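PDB 5M45: acetone carboxylase alpha subunit from Xanthobacter autotrophicus Py2, which is a subunit of a six-chain bacterial enzyme complex, belongs to the hydantoinase B/oxoprolinase family and carries a bound manganese ion. Local coordinates for residues D215-H218 against E219-M223; L232-R235 against T236-A239; G700-E703 against K704-K708; Q716-A719 against A720-L724. One frame throughout, in Å; residues are numbered along the deposited sequence.

Contact 1 of 4, residues D215-H218 against E219-M223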
loop_
_atom_site.group_PDB
_atom_site.type_symbol
_atom_site.label_atom_id
_atom_site.label_comp_id
_atom_site.label_asym_id
_atom_site.label_seq_id
_atom_site.Cartn_x
_atom_site.Cartn_y
_atom_site.Cartn_z
ATOM N N ASP A 215 -12.714 -7.163 7.476
ATOM C CA ASP A 215 -11.533 -7.278 6.600
ATOM C C ASP A 215 -10.905 -5.907 6.343
ATOM O O ASP A 215 -9.665 -5.779 6.397
ATOM C CB ASP A 215 -11.796 -8.043 5.270
ATOM C CG ASP A 215 -13.016 -7.533 4.487
ATOM O OD1 ASP A 215 -13.969 -7.028 5.099
ATOM O OD2 ASP A 215 -13.014 -7.650 3.226
ATOM N N TRP A 216 -11.745 -4.883 6.105
ATOM C CA TRP A 216 -11.293 -3.489 6.011
ATOM C C TRP A 216 -10.608 -3.005 7.297
ATOM O O TRP A 216 -9.522 -2.399 7.258
ATOM C CB TRP A 216 -12.462 -2.551 5.663
ATOM C CG TRP A 216 -12.268 -1.101 6.048
ATOM C CD1 TRP A 216 -12.842 -0.459 7.110
ATOM C CD2 TRP A 216 -11.409 -0.150 5.417
ATOM N NE1 TRP A 216 -12.411 0.849 7.165
ATOM C CE2 TRP A 216 -11.534 1.071 6.130
ATOM C CE3 TRP A 216 -10.558 -0.197 4.299
ATOM C CZ2 TRP A 216 -10.840 2.248 5.757
ATOM C CZ3 TRP A 216 -9.835 0.980 3.945
ATOM C CH2 TRP A 216 -10.005 2.177 4.656
ATOM N N LEU A 217 -11.244 -3.271 8.435
ATOM C CA LEU A 217 -10.719 -2.832 9.740
ATOM C C LEU A 217 -9.321 -3.404 10.019
ATOM O O LEU A 217 -8.385 -2.638 10.311
ATOM C CB LEU A 217 -11.711 -3.157 10.885
ATOM C CG LEU A 217 -13.051 -2.418 10.895
ATOM C CD1 LEU A 217 -14.044 -3.038 11.876
ATOM C CD2 LEU A 217 -12.888 -0.912 11.191
ATOM N N HIS A 218 -9.167 -4.727 9.865
ATOM C CA HIS A 218 -7.886 -5.389 10.132
ATOM C C HIS A 218 -6.762 -4.911 9.174
ATOM O O HIS A 218 -5.633 -4.651 9.593
ATOM C CB HIS A 218 -8.011 -6.920 10.116
ATOM C CG HIS A 218 -8.680 -7.517 11.334
ATOM N ND1 HIS A 218 -8.261 -8.703 11.900
ATOM C CD2 HIS A 218 -9.688 -7.069 12.122
ATOM C CE1 HIS A 218 -8.995 -8.974 12.965
ATOM N NE2 HIS A 218 -9.851 -7.990 13.133
ATOM N N GLU A 219 -7.100 -4.764 7.894
ATOM C CA GLU A 219 -6.115 -4.362 6.889
ATOM C C GLU A 219 -5.636 -2.939 7.063
ATOM O O GLU A 219 -4.413 -2.676 7.168
ATOM C CB GLU A 219 -6.692 -4.569 5.484
ATOM C CG GLU A 219 -5.698 -4.354 4.364
ATOM C CD GLU A 219 -6.380 -4.447 2.984
ATOM O OE1 GLU A 219 -6.638 -3.346 2.458
ATOM O OE2 GLU A 219 -6.656 -5.570 2.442
ATOM N N SER A 220 -6.588 -2.013 7.073
ATOM C CA SER A 220 -6.299 -0.598 7.213
ATOM C C SER A 220 -5.453 -0.305 8.443
ATOM O O SER A 220 -4.448 0.434 8.354
ATOM C CB SER A 220 -7.604 0.246 7.168
ATOM O OG SER A 220 -8.497 -0.046 8.227
ATOM N N GLN A 221 -5.797 -0.935 9.559
ATOM C CA GLN A 221 -5.155 -0.643 10.836
ATOM C C GLN A 221 -3.686 -1.057 10.909
ATOM O O GLN A 221 -2.931 -0.452 11.680
ATOM C CB GLN A 221 -5.978 -1.254 11.987
ATOM C CG GLN A 221 -7.274 -0.424 12.172
ATOM C CD GLN A 221 -8.377 -1.116 12.969
ATOM O OE1 GLN A 221 -8.161 -2.104 13.683
ATOM N NE2 GLN A 221 -9.587 -0.611 12.822
ATOM N N ARG A 222 -3.281 -2.065 10.136
ATOM C CA ARG A 222 -1.886 -2.540 10.083
ATOM C C ARG A 222 -1.048 -1.907 8.937
ATOM O O ARG A 222 0.162 -2.177 8.835
ATOM C CB ARG A 222 -1.816 -4.059 9.987
ATOM C CG ARG A 222 -2.243 -4.647 8.637
ATOM C CD ARG A 222 -2.397 -6.183 8.684
ATOM N NE ARG A 222 -3.356 -6.578 9.702
ATOM C CZ ARG A 222 -3.450 -7.774 10.289
ATOM N NH1 ARG A 222 -4.340 -7.930 11.282
ATOM N NH2 ARG A 222 -2.739 -8.821 9.877
ATOM N N MET A 223 -1.658 -1.050 8.118
ATOM C CA MET A 223 -0.931 -0.362 7.062
ATOM C C MET A 223 -0.502 1.078 7.449
ATOM O O MET A 223 -0.020 1.832 6.570
ATOM C CB MET A 223 -1.781 -0.334 5.766
ATOM C CG MET A 223 -2.065 -1.698 5.130
ATOM S SD MET A 223 -0.677 -2.831 5.031
ATOM C CE MET A 223 0.431 -1.951 3.900
HETATM O O HOH W 1 -9.264 -5.956 3.496
HETATM O O HOH W 2 -4.795 -5.170 12.206
#
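Ser220 sits over one face of the Trp216 indole, its CB 3.8 Å from the centroid of the six-membered ring and 5° off the ring normal, a CH-pi contact. Trp216 has CG anti to the backbone N (chi1 157°), which swings the indole under the serine one turn on in helix 214-222. The carbonyl oxygen of Trp216 takes two donors from opposite faces of its plane, Ser220 N and Ser220 OG, the latter at 2.7 Å from Trp216 O. Further along, Arg222 NE reaches His218 O at 3.0 Å from above the carbonyl plane. Water 2 closes a small ring between that carbonyl and the guanidinium, 2.8 Å from His218 O and 2.9 Å from Arg222 NH1. The polar ends are met by the second subunit: Arg222 forms a salt bridge with Asp143 of that subunit, and Tyr121 of the same subunit bonds both His218 ND1 and Arg222 NH1. The buried arginine is tied to a carbonyl, a water, a tyrosine and an acid, which probably limits rotation of the guanidinium and leaves a polar patch of helix 214-222 at the subunit interface.

Contact 2 of 4, residues L232-R235 against T236-A239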
loop_
_atom_site.group_PDB
_atom_site.type_symbol
_atom_site.label_atom_id
_atom_site.label_comp_id
_atom_site.label_asym_id
_atom_site.label_seq_id
_atom_site.Cartn_x
_atom_site.Cartn_y
_atom_site.Cartn_z
ATOM N N LEU A 232 -9.820 6.437 15.735
ATOM C CA LEU A 232 -10.707 7.462 16.253
ATOM C C LEU A 232 -11.027 8.566 15.201
ATOM O O LEU A 232 -12.119 9.163 15.244
ATOM C CB LEU A 232 -10.212 8.021 17.600
ATOM C CG LEU A 232 -10.340 7.008 18.757
ATOM C CD1 LEU A 232 -9.479 7.367 19.956
ATOM C CD2 LEU A 232 -11.785 6.830 19.192
ATOM N N ASP A 233 -10.102 8.845 14.269
ATOM C CA ASP A 233 -10.403 9.738 13.136
ATOM C C ASP A 233 -11.513 9.148 12.236
ATOM O O ASP A 233 -12.392 9.876 11.743
ATOM C CB ASP A 233 -9.129 10.092 12.319
ATOM C CG ASP A 233 -8.181 11.060 13.080
ATOM O OD1 ASP A 233 -8.600 11.717 14.079
ATOM O OD2 ASP A 233 -6.980 11.190 12.686
ATOM N N GLU A 234 -11.509 7.825 12.064
ATOM C CA GLU A 234 -12.553 7.170 11.308
ATOM C C GLU A 234 -13.941 7.278 11.984
ATOM O O GLU A 234 -14.943 7.565 11.318
ATOM C CB GLU A 234 -12.180 5.710 10.984
ATOM C CG GLU A 234 -13.293 4.884 10.326
ATOM C CD GLU A 234 -12.787 3.549 9.789
ATOM O OE1 GLU A 234 -12.217 2.760 10.586
ATOM O OE2 GLU A 234 -12.968 3.305 8.568
ATOM N N ARG A 235 -13.997 7.032 13.292
ATOM C CA ARG A 235 -15.256 7.181 14.035
ATOM C C ARG A 235 -15.763 8.635 13.997
ATOM O O ARG A 235 -16.978 8.847 13.892
ATOM C CB ARG A 235 -15.141 6.658 15.480
ATOM C CG ARG A 235 -14.751 5.171 15.565
ATOM C CD ARG A 235 -15.820 4.246 14.930
ATOM N NE ARG A 235 -15.437 2.866 14.960
ATOM C CZ ARG A 235 -16.220 1.845 14.582
ATOM N NH1 ARG A 235 -15.777 0.595 14.633
ATOM N NH2 ARG A 235 -17.454 2.028 14.133
ATOM N N THR A 236 -14.837 9.610 14.049
ATOM C CA THR A 236 -15.142 11.028 13.845
ATOM C C THR A 236 -15.868 11.306 12.520
ATOM O O THR A 236 -16.889 12.006 12.498
ATOM C CB THR A 236 -13.827 11.895 13.886
ATOM O OG1 THR A 236 -13.243 11.786 15.205
ATOM C CG2 THR A 236 -14.097 13.337 13.586
ATOM N N ARG A 237 -15.355 10.749 11.424
ATOM C CA ARG A 237 -15.962 10.975 10.105
ATOM C C ARG A 237 -17.370 10.325 10.006
ATOM O O ARG A 237 -18.323 10.950 9.505
ATOM C CB ARG A 237 -15.083 10.439 8.965
ATOM C CG ARG A 237 -13.730 11.126 8.803
ATOM C CD ARG A 237 -12.949 10.641 7.576
ATOM N NE ARG A 237 -12.715 9.190 7.561
ATOM C CZ ARG A 237 -11.673 8.569 8.104
ATOM N NH1 ARG A 237 -10.710 9.223 8.740
ATOM N NH2 ARG A 237 -11.585 7.246 8.011
ATOM N N ILE A 238 -17.494 9.077 10.483
ATOM C CA ILE A 238 -18.786 8.382 10.409
ATOM C C ILE A 238 -19.856 9.107 11.259
ATOM O O ILE A 238 -21.025 9.193 10.837
ATOM C CB ILE A 238 -18.690 6.894 10.842
ATOM C CG1 ILE A 238 -17.786 6.173 9.913
ATOM C CG2 ILE A 238 -20.047 6.242 10.704
ATOM C CD1 ILE A 238 -17.363 4.793 10.407
ATOM N N ALA A 239 -19.471 9.595 12.449
ATOM C CA ALA A 239 -20.394 10.342 13.313
ATOM C C ALA A 239 -20.999 11.538 12.600
ATOM O O ALA A 239 -22.220 11.698 12.562
ATOM C CB ALA A 239 -19.704 10.803 14.596
HETATM O O HOH W 3 -13.531 5.235 6.726
#
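Leu232 O accepts twice from Thr236: the backbone N lies 3.0 Å and OG1 2.9 Å from Leu232 O, and the two donors arrive from opposite faces of its plane. A first torsion of -63° sets the Thr236 hydroxyl beside its own backbone N and directs it to the carbonyl one turn earlier. The carbonyls that follow each take the amide four residues on: Asp233 O from Arg237, Glu234 O from Ile238 and Arg235 O from Ala239.

Arg237 spreads its guanidinium with one face against the backbone of Glu234, whose CA stands 3.3 Å above that plane, and NH2 comes 3.4 Å from Glu234 CB. The bend at chi3 (-57°) folds the group back this way. Each of its three nitrogens has a partner: NE has Thr156, NH1 has Thr174, and NH2 has water 3, which lies in the guanidinium plane 3.1 Å from Arg237 NH2. Helix 227-255 thereby fastens onto the seven-stranded antiparallel sheet, since both threonines belong to its neighbouring strands 153-162 and 165-175; Thr174 directly precedes His175, a manganese ligand.

Glu234 OE2 and Arg237 NH2 are 4.2 Å apart, beyond a salt bridge, and water 3 mediates between them, donating to Glu234 OE2 at 2.7 Å. The same carboxylate oxygen also accepts from Trp216 NE1. The Arg235 guanidinium goes to an acidic side chain and a backbone group of another protein's chain, while Ile238 CD1 lies beside the aliphatic part of Glu234, 4.1 Å from its CG.

Contact 3 of 4, residues G700-E703 against K704-K708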
loop_
_atom_site.group_PDB
_atom_site.type_symbol
_atom_site.label_atom_id
_atom_site.label_comp_id
_atom_site.label_asym_id
_atom_site.label_seq_id
_atom_site.Cartn_x
_atom_site.Cartn_y
_atom_site.Cartn_z
ATOM N N GLY A 700 22.861 42.738 -20.589
ATOM C CA GLY A 700 23.770 41.791 -19.910
ATOM C C GLY A 700 23.129 40.425 -19.591
ATOM O O GLY A 700 23.792 39.366 -19.687
ATOM N N GLU A 701 21.854 40.440 -19.189
ATOM C CA GLU A 701 21.141 39.182 -18.925
ATOM C C GLU A 701 20.943 38.333 -20.204
ATOM O O GLU A 701 21.139 37.109 -20.180
ATOM C CB GLU A 701 19.812 39.447 -18.220
ATOM C CG GLU A 701 19.124 38.196 -17.658
ATOM C CD GLU A 701 19.753 37.657 -16.358
ATOM O OE1 GLU A 701 20.879 38.020 -15.978
ATOM O OE2 GLU A 701 19.134 36.866 -15.663
ATOM N N ARG A 702 20.581 38.993 -21.313
ATOM C CA ARG A 702 20.490 38.354 -22.622
ATOM C C ARG A 702 21.803 37.620 -23.048
ATOM O O ARG A 702 21.729 36.495 -23.596
ATOM C CB ARG A 702 20.086 39.381 -23.694
ATOM C CG ARG A 702 19.952 38.820 -25.119
ATOM C CD ARG A 702 19.489 39.885 -26.085
ATOM N NE ARG A 702 19.329 39.331 -27.423
ATOM C CZ ARG A 702 20.301 39.244 -28.335
ATOM N NH1 ARG A 702 21.548 39.670 -28.115
ATOM N NH2 ARG A 702 20.019 38.715 -29.511
ATOM N N GLU A 703 22.962 38.238 -22.785
ATOM C CA GLU A 703 24.246 37.607 -23.039
ATOM C C GLU A 703 24.418 36.291 -22.265
ATOM O O GLU A 703 24.904 35.293 -22.819
ATOM C CB GLU A 703 25.442 38.556 -22.747
ATOM C CG GLU A 703 26.790 37.824 -22.885
ATOM C CD GLU A 703 28.033 38.679 -22.592
ATOM O OE1 GLU A 703 27.919 39.834 -22.033
ATOM O OE2 GLU A 703 29.152 38.169 -22.940
ATOM N N LYS A 704 24.014 36.290 -20.995
ATOM C CA LYS A 704 24.063 35.066 -20.203
ATOM C C LYS A 704 23.128 33.977 -20.729
ATOM O O LYS A 704 23.508 32.798 -20.726
ATOM C CB LYS A 704 23.721 35.362 -18.746
ATOM C CG LYS A 704 24.779 36.231 -18.113
ATOM C CD LYS A 704 24.520 36.461 -16.648
ATOM C CE LYS A 704 25.555 37.425 -16.144
ATOM N NZ LYS A 704 25.136 37.904 -14.824
ATOM N N ILE A 705 21.933 34.357 -21.166
ATOM C CA ILE A 705 20.980 33.389 -21.733
ATOM C C ILE A 705 21.583 32.755 -23.005
ATOM O O ILE A 705 21.580 31.514 -23.162
ATOM C CB ILE A 705 19.622 34.039 -22.074
ATOM C CG1 ILE A 705 18.926 34.521 -20.785
ATOM C CG2 ILE A 705 18.731 33.054 -22.850
ATOM C CD1 ILE A 705 17.782 35.506 -21.001
ATOM N N LEU A 706 22.120 33.596 -23.895
ATOM C CA LEU A 706 22.768 33.084 -25.114
ATOM C C LEU A 706 23.922 32.120 -24.792
ATOM O O LEU A 706 24.086 31.112 -25.464
ATOM C CB LEU A 706 23.250 34.238 -25.994
ATOM C CG LEU A 706 22.179 35.071 -26.703
ATOM C CD1 LEU A 706 22.823 36.335 -27.247
ATOM C CD2 LEU A 706 21.550 34.272 -27.825
ATOM N N ALA A 707 24.704 32.415 -23.748
ATOM C CA ALA A 707 25.808 31.547 -23.323
ATOM C C ALA A 707 25.387 30.346 -22.434
ATOM O O ALA A 707 26.232 29.559 -22.023
ATOM C CB ALA A 707 26.869 32.381 -22.603
ATOM N N LYS A 708 24.104 30.208 -22.132
ATOM C CA LYS A 708 23.604 29.165 -21.210
ATOM C C LYS A 708 24.211 29.206 -19.793
ATOM O O LYS A 708 24.408 28.200 -19.145
ATOM C CB LYS A 708 23.668 27.797 -21.888
ATOM C CG LYS A 708 22.676 27.792 -23.059
ATOM C CD LYS A 708 22.778 26.583 -23.913
ATOM C CE LYS A 708 22.029 26.867 -25.209
ATOM N NZ LYS A 708 22.303 25.783 -26.141
HETATM O O HOH W 4 22.480 39.872 -15.382
#
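Leu706 lays its CD1 over one face of the Arg702 guanidinium, 3.6 Å above the plane and displaced toward the rim, with Arg702 NH1 as its closest atom at 3.7 Å. The two side chains cross obliquely: the arginine runs fully extended from CG to NE, whereas Leu706, with CG anti to its carbonyl carbon, leans back along the helix toward it. The arginine is held from outside as well, NE bonding the carbonyl of Trp736 and NH2 that of Asp737, so the methyl group meets a plane that these bonds help to fix.

Round the helix, Glu701 and Lys704 pass each other at an angle as an i, i+3 pair. Glu701 bends at chi2 (76°), which turns its carboxylate toward the straight lysine chain; OE1 comes within 4.0 Å of Lys704 CD. The charged ends stay too far apart for a salt bridge, Glu701 OE1 to Lys704 NZ being 4.4 Å. Water 4 spans them, donating to the carboxylate but only weakly linked to the ammonium. Glu701 OE2 goes to the backbone of another protein's chain.

Helix 694-706 ends here in a Schellman motif, in which Lys708, with phi at +58°, turns its N back to Ile705 O at 3.0 Å. The bond from Ala707 N to Glu703 O is the ordinary helical one that precedes it. Trp742 meets this end, its NE1 bonding Ile705 O and its ring making a cation-pi contact with Lys708. On this partly exposed surface, a carbonyl-bound guanidinium serves as a flat platform for leucine, while the acid-lysine pair probably contributes only a soft, water-screened attraction.

Contact 4 of 4, residues Q716-A719 against A720-L724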
loop_
_atom_site.group_PDB
_atom_site.type_symbol
_atom_site.label_atom_id
_atom_site.label_comp_id
_atom_site.label_asym_id
_atom_site.label_seq_id
_atom_site.Cartn_x
_atom_site.Cartn_y
_atom_site.Cartn_z
ATOM N N GLN A 716 16.903 23.507 -16.348
ATOM C CA GLN A 716 15.907 22.427 -16.400
ATOM C C GLN A 716 14.482 22.991 -16.332
ATOM O O GLN A 716 13.611 22.527 -17.091
ATOM C CB GLN A 716 16.124 21.408 -15.273
ATOM C CG GLN A 716 15.305 20.140 -15.411
ATOM C CD GLN A 716 13.842 20.319 -14.970
ATOM O OE1 GLN A 716 13.530 21.153 -14.116
ATOM N NE2 GLN A 716 12.949 19.523 -15.560
ATOM N N MET A 717 14.255 23.978 -15.468
ATOM C CA MET A 717 12.929 24.628 -15.344
ATOM C C MET A 717 12.433 25.238 -16.676
ATOM O O MET A 717 11.309 24.929 -17.123
ATOM C CB MET A 717 12.950 25.684 -14.237
ATOM C CG MET A 717 11.611 26.337 -13.946
ATOM S SD MET A 717 11.739 27.925 -13.062
ATOM C CE MET A 717 12.169 29.060 -14.421
ATOM N N PHE A 718 13.268 26.054 -17.307
ATOM C CA PHE A 718 12.923 26.608 -18.636
ATOM C C PHE A 718 12.758 25.516 -19.694
ATOM O O PHE A 718 11.751 25.519 -20.418
ATOM C CB PHE A 718 13.936 27.679 -19.093
ATOM C CG PHE A 718 13.814 28.991 -18.331
ATOM C CD1 PHE A 718 12.683 29.798 -18.476
ATOM C CD2 PHE A 718 14.807 29.405 -17.452
ATOM C CE1 PHE A 718 12.580 30.999 -17.795
ATOM C CE2 PHE A 718 14.690 30.590 -16.738
ATOM C CZ PHE A 718 13.578 31.399 -16.935
ATOM N N ALA A 719 13.659 24.526 -19.754
ATOM C CA ALA A 719 13.538 23.510 -20.805
ATOM C C ALA A 719 12.235 22.723 -20.713
ATOM O O ALA A 719 11.587 22.477 -21.739
ATOM C CB ALA A 719 14.721 22.575 -20.819
ATOM N N ALA A 720 11.861 22.321 -19.501
ATOM C CA ALA A 720 10.630 21.539 -19.301
ATOM C C ALA A 720 9.363 22.400 -19.577
ATOM O O ALA A 720 8.409 21.924 -20.208
ATOM C CB ALA A 720 10.588 20.968 -17.890
ATOM N N SER A 721 9.389 23.647 -19.122
ATOM C CA SER A 721 8.311 24.621 -19.342
ATOM C C SER A 721 8.080 24.898 -20.864
ATOM O O SER A 721 6.952 24.941 -21.346
ATOM C CB SER A 721 8.597 25.911 -18.563
ATOM O OG SER A 721 8.590 25.712 -17.119
ATOM N N PHE A 722 9.175 25.053 -21.610
ATOM C CA PHE A 722 9.093 25.295 -23.045
ATOM C C PHE A 722 8.381 24.152 -23.755
ATOM O O PHE A 722 7.499 24.399 -24.582
ATOM C CB PHE A 722 10.473 25.454 -23.707
ATOM C CG PHE A 722 11.252 26.705 -23.333
ATOM C CD1 PHE A 722 10.664 27.829 -22.742
ATOM C CD2 PHE A 722 12.600 26.748 -23.619
ATOM C CE1 PHE A 722 11.423 28.931 -22.418
ATOM C CE2 PHE A 722 13.370 27.855 -23.294
ATOM C CZ PHE A 722 12.785 28.949 -22.690
ATOM N N LYS A 723 8.759 22.904 -23.445
ATOM C CA LYS A 723 8.149 21.737 -24.117
ATOM C C LYS A 723 6.652 21.603 -23.851
ATOM O O LYS A 723 5.928 21.283 -24.739
ATOM C CB LYS A 723 8.822 20.433 -23.714
ATOM C CG LYS A 723 10.108 20.225 -24.473
ATOM C CD LYS A 723 10.796 18.914 -24.040
ATOM C CE LYS A 723 11.217 18.931 -22.538
ATOM N NZ LYS A 723 12.246 17.957 -22.153
ATOM N N LEU A 724 6.210 21.818 -22.618
ATOM C CA LEU A 724 4.764 21.756 -22.272
ATOM C C LEU A 724 3.941 23.005 -22.663
ATOM O O LEU A 724 2.708 22.930 -22.685
ATOM C CB LEU A 724 4.593 21.498 -20.771
ATOM C CG LEU A 724 4.941 20.064 -20.341
ATOM C CD1 LEU A 724 5.300 20.035 -18.853
ATOM C CD2 LEU A 724 3.829 19.100 -20.644
#
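Phe722 folds its ring over the carbonyl of Phe718, one turn back in helix 712-724: Phe718 O lies 3.2 Å above the ring plane, offset toward the rim. The same oxygen accepts the Phe722 backbone N at 2.9 Å, nearly along the C=O axis, so one residue both bonds and roofs it. On this tight side Phe722 CZ also touches Phe718 CB at 4.0 Å, and both rings meet Phe732 of helix 726-735. Ser721 OG, set beside its own N by a first torsion of -65°, donates to Met717 O at 2.8 Å from above the carbonyl plane. Ser721 N reaches that oxygen from the opposite face of the carbonyl plane, and His317 of strand 313-324 bonds the hydroxyl too. Gln716, also buried, bends at chi2 to bring NE2 within 3.6 Å of Ala720 CB.

The loose side is confined to Lys723, which is exposed and whose N holds Ala719 O by a weak bond of 3.3 Å. Its NZ forms a salt bridge with Glu746. Buried carbonyls on the packed face are thus satisfied by the helix itself, whereas the exposed lysine is tied by Glu746, which also accepts from Gln716 NE2.

How the contacts relate
Each contact joins successive turns of one helix, contacts 1 and 3 running past its end; taken in series along the chain, they fall into two pairs, each on two consecutive helices. Contacts 1 and 2, on helices 214-222 and 227-255 inside the hydantoinase B/oxoprolinase range, touch, with centres about 15 Å apart. Contacts 3 and 4, on helices 694-706 and 712-724 near the C-terminal end, have centres about 17 Å apart but do not touch, their nearest atoms being about 7 Å apart. Between the pairs the centres lie about 43 to 58 Å apart, contact 2 lying across the chain's centre from both later ones. Contact 1 meets a second copy of this subunit; contacts 2, 3 and 4 adjoin another protein, so interfaces border both regions.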